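Side-chain contacts in spike protein S1 (Bat coronavirus HKU9, PDB 5GYQ), which forms the putative receptor-binding domain of the viral spike, the part that probably attaches the virion to a host receptor and so starts infection: residues N72-H75 with L76-F80; D33-V37 with V38-P42; G50-P53 with R54-A57. One frame throughout, in Å; residues are numbered along the deposited sequence.

How the interactions relate
Along the chain the contacts come in the order interaction 2, interaction 3, interaction 1, each a local turn or helix start where the chain enters or leaves the five-stranded antiparallel sheet of the receptor-binding domain. Residues 33-42 lead from strand 30-32 into strand 43-49; residues 50-57 leave that strand's far end; residues 72-80 follow strand 63-71 directly. Interactions 2 and 3 are neighbours, their centres 13 Å apart, and they touch where F34 CB meets A57 CB at 3.5 Å. Interaction 1 stands apart, its centre 21 Å from each of the others, and bears the glycan. Two are N-capped helix starts and the third an irregular turn; all pack side chains on strands of the same sheet.

Interaction 1: N72-H75 with L76-F80; sequences NETH and LNNLF. With NAG (2-acetamido-2-deoxy-beta-D-glucopyranose), chain B.
The carboxylate of E73 reaches forward along the helix to the amide of N77, one turn on. In this polar side-chain contact N77 ND2 donates to E73 OE1 over 3.2 Å. The bond is bent, and ND2 meets the oxygen from above the carboxylate plane, the two flat groups standing 79° apart. E73, bent at chi2, brings its carboxylate round to this amide; the other oxygen has a weak bond to Y149.

At the helix start, N72 is the N-cap. With its CG lying between the backbone N and the carbonyl carbon (chi1 76°), OD1 faces into the first turn and accepts from H75 N at 3.2 Å, almost straight at 171°. Main-chain bonds then run from L76, N77, N78 and L79 back to the carbonyls of N72, E73, T74 and H75. A water donates to T74 O and, weakly, to N78 OD1, while ND2 of N78 is held by D85.

Apolar packing seats the helix: L76 and L79 face I71 of strand 63-71 and A104 and L102 of strand 100-111.

N72 ND2 is joined covalently to C1 of the N-acetylglucosamine, and the acetamido N2 donates to T74 OG1 at 2.9 Å, nearly straight. The sugar reaches over the rim of one face of the H75 ring, C1 4.0 Å above the plane, and H75 CE1 is 3.2 Å from the sugar O6; ND1 of that ring is bonded to Y113.

Both residues that define the N-glycosylation sequon, N72 and T74, keep a structural task after modification: the asparagine oxygen caps the helix while its nitrogen carries the glycan and bonds to S146, and the threonine hydroxyl probably steadies the first sugar against the helix start.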
# COMPACT_ATOMS: atom_id res chain seq x y z
N ASN A 72 -8.59 -7.32 -4.26
CA ASN A 72 -8.82 -8.49 -5.11
C ASN A 72 -8.44 -8.20 -6.56
O ASN A 72 -8.07 -7.07 -6.89
CB ASN A 72 -10.28 -9.00 -4.97
CG ASN A 72 -11.32 -8.15 -5.70
OD1 ASN A 72 -11.02 -7.16 -6.37
ND2 ASN A 72 -12.58 -8.57 -5.56
N GLU A 73 -8.50 -9.23 -7.40
CA GLU A 73 -7.93 -9.16 -8.75
C GLU A 73 -8.53 -8.05 -9.62
O GLU A 73 -7.79 -7.35 -10.32
CB GLU A 73 -8.10 -10.50 -9.46
CG GLU A 73 -7.51 -10.55 -10.86
CD GLU A 73 -5.99 -10.64 -10.88
OE1 GLU A 73 -5.39 -10.44 -11.96
OE2 GLU A 73 -5.38 -10.91 -9.83
N THR A 74 -9.85 -7.90 -9.59
CA THR A 74 -10.53 -6.87 -10.37
C THR A 74 -10.00 -5.48 -10.03
O THR A 74 -9.57 -4.70 -10.90
CB THR A 74 -12.06 -6.90 -10.13
OG1 THR A 74 -12.56 -8.22 -10.37
CG2 THR A 74 -12.77 -5.91 -11.04
N HIS A 75 -10.02 -5.18 -8.73
CA HIS A 75 -9.60 -3.88 -8.23
C HIS A 75 -8.11 -3.66 -8.45
O HIS A 75 -7.68 -2.53 -8.68
CB HIS A 75 -9.94 -3.75 -6.75
CG HIS A 75 -11.41 -3.74 -6.46
ND1 HIS A 75 -11.93 -4.14 -5.25
CD2 HIS A 75 -12.46 -3.37 -7.23
CE1 HIS A 75 -13.25 -4.03 -5.29
NE2 HIS A 75 -13.59 -3.56 -6.47
N LEU A 76 -7.33 -4.73 -8.39
CA LEU A 76 -5.89 -4.64 -8.63
C LEU A 76 -5.59 -4.28 -10.08
O LEU A 76 -4.76 -3.42 -10.36
CB LEU A 76 -5.20 -5.96 -8.27
CG LEU A 76 -3.68 -5.97 -8.47
CD1 LEU A 76 -3.01 -4.96 -7.55
CD2 LEU A 76 -3.11 -7.36 -8.25
N ASN A 77 -6.28 -4.96 -11.00
CA ASN A 77 -6.12 -4.69 -12.42
C ASN A 77 -6.56 -3.28 -12.77
O ASN A 77 -5.88 -2.58 -13.53
CB ASN A 77 -6.90 -5.71 -13.25
CG ASN A 77 -6.29 -7.10 -13.19
OD1 ASN A 77 -5.07 -7.24 -13.02
ND2 ASN A 77 -7.12 -8.12 -13.33
N ASN A 78 -7.68 -2.85 -12.21
CA ASN A 78 -8.11 -1.46 -12.41
C ASN A 78 -7.11 -0.46 -11.82
O ASN A 78 -6.92 0.62 -12.37
CB ASN A 78 -9.49 -1.24 -11.79
CG ASN A 78 -10.59 -1.94 -12.57
OD1 ASN A 78 -10.44 -2.21 -13.76
ND2 ASN A 78 -11.69 -2.25 -11.89
N LEU A 79 -6.49 -0.83 -10.71
CA LEU A 79 -5.49 0.02 -10.07
C LEU A 79 -4.28 0.19 -10.98
O LEU A 79 -3.79 1.31 -11.17
CB LEU A 79 -5.07 -0.56 -8.72
CG LEU A 79 -4.07 0.26 -7.90
CD1 LEU A 79 -4.66 1.61 -7.52
CD2 LEU A 79 -3.62 -0.50 -6.67
N PHE A 80 -3.81 -0.92 -11.53
CA PHE A 80 -2.70 -0.90 -12.48
C PHE A 80 -3.02 -0.11 -13.75
O PHE A 80 -2.20 0.68 -14.22
CB PHE A 80 -2.30 -2.33 -12.86
CG PHE A 80 -1.51 -3.05 -11.80
CD1 PHE A 80 -0.70 -2.34 -10.92
CD2 PHE A 80 -1.57 -4.42 -11.68
CE1 PHE A 80 0.03 -3.00 -9.95
CE2 PHE A 80 -0.84 -5.09 -10.70
CZ PHE A 80 -0.04 -4.37 -9.83
C1 NAG B . -13.73 -7.94 -6.17
C2 NAG B . -14.47 -8.88 -7.09
C3 NAG B . -15.55 -8.11 -7.84
C4 NAG B . -16.47 -7.39 -6.85
C5 NAG B . -15.67 -6.60 -5.80
C6 NAG B . -16.53 -6.12 -4.66
C7 NAG B . -13.20 -10.82 -7.86
C8 NAG B . -12.27 -11.36 -8.91
N2 NAG B . -13.57 -9.54 -8.01
O3 NAG B . -16.29 -9.03 -8.63
O4 NAG B . -17.27 -6.42 -7.53
O5 NAG B . -14.63 -7.40 -5.22
O6 NAG B . -15.79 -5.33 -3.74
O7 NAG B . -13.60 -11.51 -6.93
O HOH W 1 -10.65 -5.27 -13.43

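Interaction 2: D33-V37 with V38-P42; sequences DFTVV and VDSLP
T35 meets D39 and S40 where the chain turns back on itself. From its CB, two branches diverge. With OG1 set beside the backbone N (chi1 -55°), the methyl CG2 swings opposite that N, toward the following turn, where it packs on D39 CB at 3.6 Å and lies 3.2 Å from S40 OG. The hydroxyl OG1 takes the other direction, back toward D33, whose OD2 receives weak bonds from both OG1 and T35 N, the latter making a weak Asx turn. The T35 carbonyl O accepts from three donors: S40 N binds it firmly at 2.8 Å (165° at the hydrogen), while V38 N and S40 OG make weak bonds.

The apolar side chains pack on the main chain itself. V38 CG2 sits 3.2 Å from F34 O and also touches V37 CG2 at 3.9 Å, and L41 brings CD1 within 3.4 Å of V37 O. That carbonyl is bonded to H103. V36 and V37 rest on helix 10-14, and F34 meets F32 edge-to-face.

Residues 34-36 have helical backbone angles without regular helical bonding. The firm bond from S40 N to T35 O, five residues back, closes a pi-turn in the connection from strand 30-32 to edge strand 43-49.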
# COMPACT_ATOMS: atom_id res chain seq x y z
N ASP A 33 15.13 -1.70 5.94
CA ASP A 33 15.35 -2.95 5.23
C ASP A 33 14.26 -3.18 4.19
O ASP A 33 13.20 -3.72 4.49
CB ASP A 33 15.41 -4.13 6.21
CG ASP A 33 15.80 -5.43 5.54
OD1 ASP A 33 15.62 -6.50 6.16
OD2 ASP A 33 16.29 -5.39 4.39
N PHE A 34 14.54 -2.76 2.95
CA PHE A 34 13.57 -2.82 1.87
C PHE A 34 13.15 -4.23 1.50
O PHE A 34 12.09 -4.44 0.91
CB PHE A 34 14.12 -2.12 0.62
CG PHE A 34 13.93 -0.63 0.62
CD1 PHE A 34 14.79 0.19 1.33
CD2 PHE A 34 12.90 -0.05 -0.09
CE1 PHE A 34 14.62 1.56 1.33
CE2 PHE A 34 12.72 1.32 -0.10
CZ PHE A 34 13.59 2.13 0.62
N THR A 35 13.98 -5.21 1.85
CA THR A 35 13.73 -6.61 1.54
C THR A 35 12.39 -7.09 2.09
O THR A 35 11.71 -7.92 1.48
CB THR A 35 14.86 -7.51 2.09
OG1 THR A 35 16.12 -7.05 1.59
CG2 THR A 35 14.64 -8.95 1.68
N VAL A 36 12.01 -6.54 3.25
CA VAL A 36 10.79 -6.95 3.94
C VAL A 36 9.54 -6.67 3.10
O VAL A 36 8.60 -7.47 3.09
CB VAL A 36 10.66 -6.23 5.30
CG1 VAL A 36 9.40 -6.68 6.02
CG2 VAL A 36 11.89 -6.50 6.16
N VAL A 37 9.55 -5.55 2.38
CA VAL A 37 8.38 -5.15 1.61
C VAL A 37 8.56 -5.41 0.11
O VAL A 37 7.68 -5.10 -0.69
CB VAL A 37 8.05 -3.67 1.81
CG1 VAL A 37 7.74 -3.40 3.28
CG2 VAL A 37 9.20 -2.79 1.34
N VAL A 38 9.70 -5.99 -0.26
CA VAL A 38 9.95 -6.32 -1.66
C VAL A 38 10.31 -7.80 -1.85
O VAL A 38 9.44 -8.61 -2.16
CB VAL A 38 11.08 -5.45 -2.26
CG1 VAL A 38 11.23 -5.72 -3.75
CG2 VAL A 38 10.80 -3.97 -2.03
N ASP A 39 11.58 -8.13 -1.64
CA ASP A 39 12.09 -9.46 -1.97
C ASP A 39 11.45 -10.59 -1.16
O ASP A 39 11.04 -11.61 -1.72
CB ASP A 39 13.60 -9.50 -1.77
CG ASP A 39 14.32 -8.50 -2.66
OD1 ASP A 39 14.70 -8.88 -3.79
OD2 ASP A 39 14.51 -7.35 -2.23
N SER A 40 11.36 -10.41 0.15
CA SER A 40 10.86 -11.45 1.04
C SER A 40 9.40 -11.82 0.77
O SER A 40 8.99 -12.96 0.99
CB SER A 40 11.02 -11.03 2.50
OG SER A 40 12.39 -10.93 2.85
N LEU A 41 8.63 -10.86 0.28
CA LEU A 41 7.22 -11.09 -0.03
C LEU A 41 7.06 -11.99 -1.26
O LEU A 41 7.83 -11.88 -2.22
CB LEU A 41 6.50 -9.77 -0.26
CG LEU A 41 6.34 -8.86 0.95
CD1 LEU A 41 5.67 -7.55 0.56
CD2 LEU A 41 5.54 -9.56 2.04
N PRO A 42 6.07 -12.88 -1.23
CA PRO A 42 5.73 -13.74 -2.37
C PRO A 42 5.02 -12.94 -3.46
O PRO A 42 3.79 -12.85 -3.46
CB PRO A 42 4.80 -14.80 -1.76
CG PRO A 42 4.18 -14.11 -0.59
CD PRO A 42 5.23 -13.18 -0.05

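Interaction 3: G50-P53 with R54-A57; sequences GVSP and RRLA
S52 offers R55 two acceptors, its side-chain hydroxyl oxygen and its carbonyl, and so starts the short, weakly bonded helix 53-56. As N-cap, it turns OG into the first turn: chi1 of 73° tucks OG back over its own main chain, where R55 N reaches it by a weak bond of 3.3 Å. The same N-H also donates to S52 O at 3.0 Å, approaching from well above the carbonyl plane. L56 N is the second donor to this oxygen, likewise at 3.0 Å and closer to the direction of the C=O bond. One carbonyl thereby accepts from two successive amides.

At the next carbonyl, P53 O, a water donates at 2.6 Å and accepts from A57 N at 3.0 Å, standing between a carbonyl and the amide four residues on. R54 CG lies 3.2 Å from S52 OG, and R55 CB also touches that oxygen. V51 CG2 packs against the main chain of L56, 4.0 Å from its N.

Beyond the turn, P53 lies over L46 and C48 of strand 43-49, V51 and L56 share L156 of strand 146-157, and L56 O accepts from Y61, so the helix closes over one end of the antiparallel sheet.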
# COMPACT_ATOMS: atom_id res chain seq x y z
N GLY A 50 8.57 5.65 -12.30
CA GLY A 50 9.61 6.63 -12.02
C GLY A 50 10.90 5.99 -11.57
O GLY A 50 11.89 6.68 -11.28
N VAL A 51 10.90 4.67 -11.50
CA VAL A 51 12.05 3.90 -11.05
C VAL A 51 11.86 2.46 -11.50
O VAL A 51 10.72 2.01 -11.64
CB VAL A 51 12.22 3.98 -9.51
CG1 VAL A 51 10.97 3.48 -8.80
CG2 VAL A 51 13.45 3.21 -9.04
N SER A 52 12.94 1.74 -11.77
CA SER A 52 12.82 0.32 -12.11
C SER A 52 12.82 -0.50 -10.83
O SER A 52 13.43 -0.10 -9.84
CB SER A 52 13.95 -0.12 -13.05
OG SER A 52 15.18 -0.21 -12.35
N PRO A 53 12.14 -1.66 -10.85
CA PRO A 53 12.08 -2.52 -9.66
C PRO A 53 13.45 -3.05 -9.24
O PRO A 53 13.66 -3.32 -8.06
CB PRO A 53 11.16 -3.67 -10.11
CG PRO A 53 11.20 -3.64 -11.60
CD PRO A 53 11.34 -2.20 -11.96
N ARG A 54 14.37 -3.19 -10.19
CA ARG A 54 15.72 -3.67 -9.87
C ARG A 54 16.54 -2.58 -9.17
O ARG A 54 17.50 -2.88 -8.47
CB ARG A 54 16.44 -4.14 -11.14
CG ARG A 54 16.77 -3.03 -12.12
CD ARG A 54 17.00 -3.57 -13.53
NE ARG A 54 18.34 -4.12 -13.71
CZ ARG A 54 19.14 -3.81 -14.72
NH1 ARG A 54 18.74 -2.95 -15.65
NH2 ARG A 54 20.34 -4.36 -14.82
N ARG A 55 16.13 -1.33 -9.35
CA ARG A 55 16.85 -0.19 -8.79
C ARG A 55 16.24 0.27 -7.47
O ARG A 55 16.91 0.90 -6.65
CB ARG A 55 16.85 0.98 -9.78
CG ARG A 55 18.23 1.41 -10.27
CD ARG A 55 19.05 2.01 -9.14
NE ARG A 55 19.98 3.02 -9.63
CZ ARG A 55 21.10 3.37 -9.00
NH1 ARG A 55 21.45 2.76 -7.88
NH2 ARG A 55 21.89 4.31 -9.52
N LEU A 56 14.96 -0.05 -7.28
CA LEU A 56 14.15 0.40 -6.14
C LEU A 56 14.88 0.35 -4.80
O LEU A 56 15.06 1.37 -4.14
CB LEU A 56 12.88 -0.46 -6.05
CG LEU A 56 11.55 0.12 -5.55
CD1 LEU A 56 10.61 -1.03 -5.19
CD2 LEU A 56 11.70 1.08 -4.38
N ALA A 57 15.29 -0.85 -4.40
CA ALA A 57 15.81 -1.07 -3.05
C ALA A 57 17.32 -0.86 -2.95
O ALA A 57 17.93 -1.26 -1.96
CB ALA A 57 15.45 -2.47 -2.59
O HOH W 2 15.15 -3.43 -5.97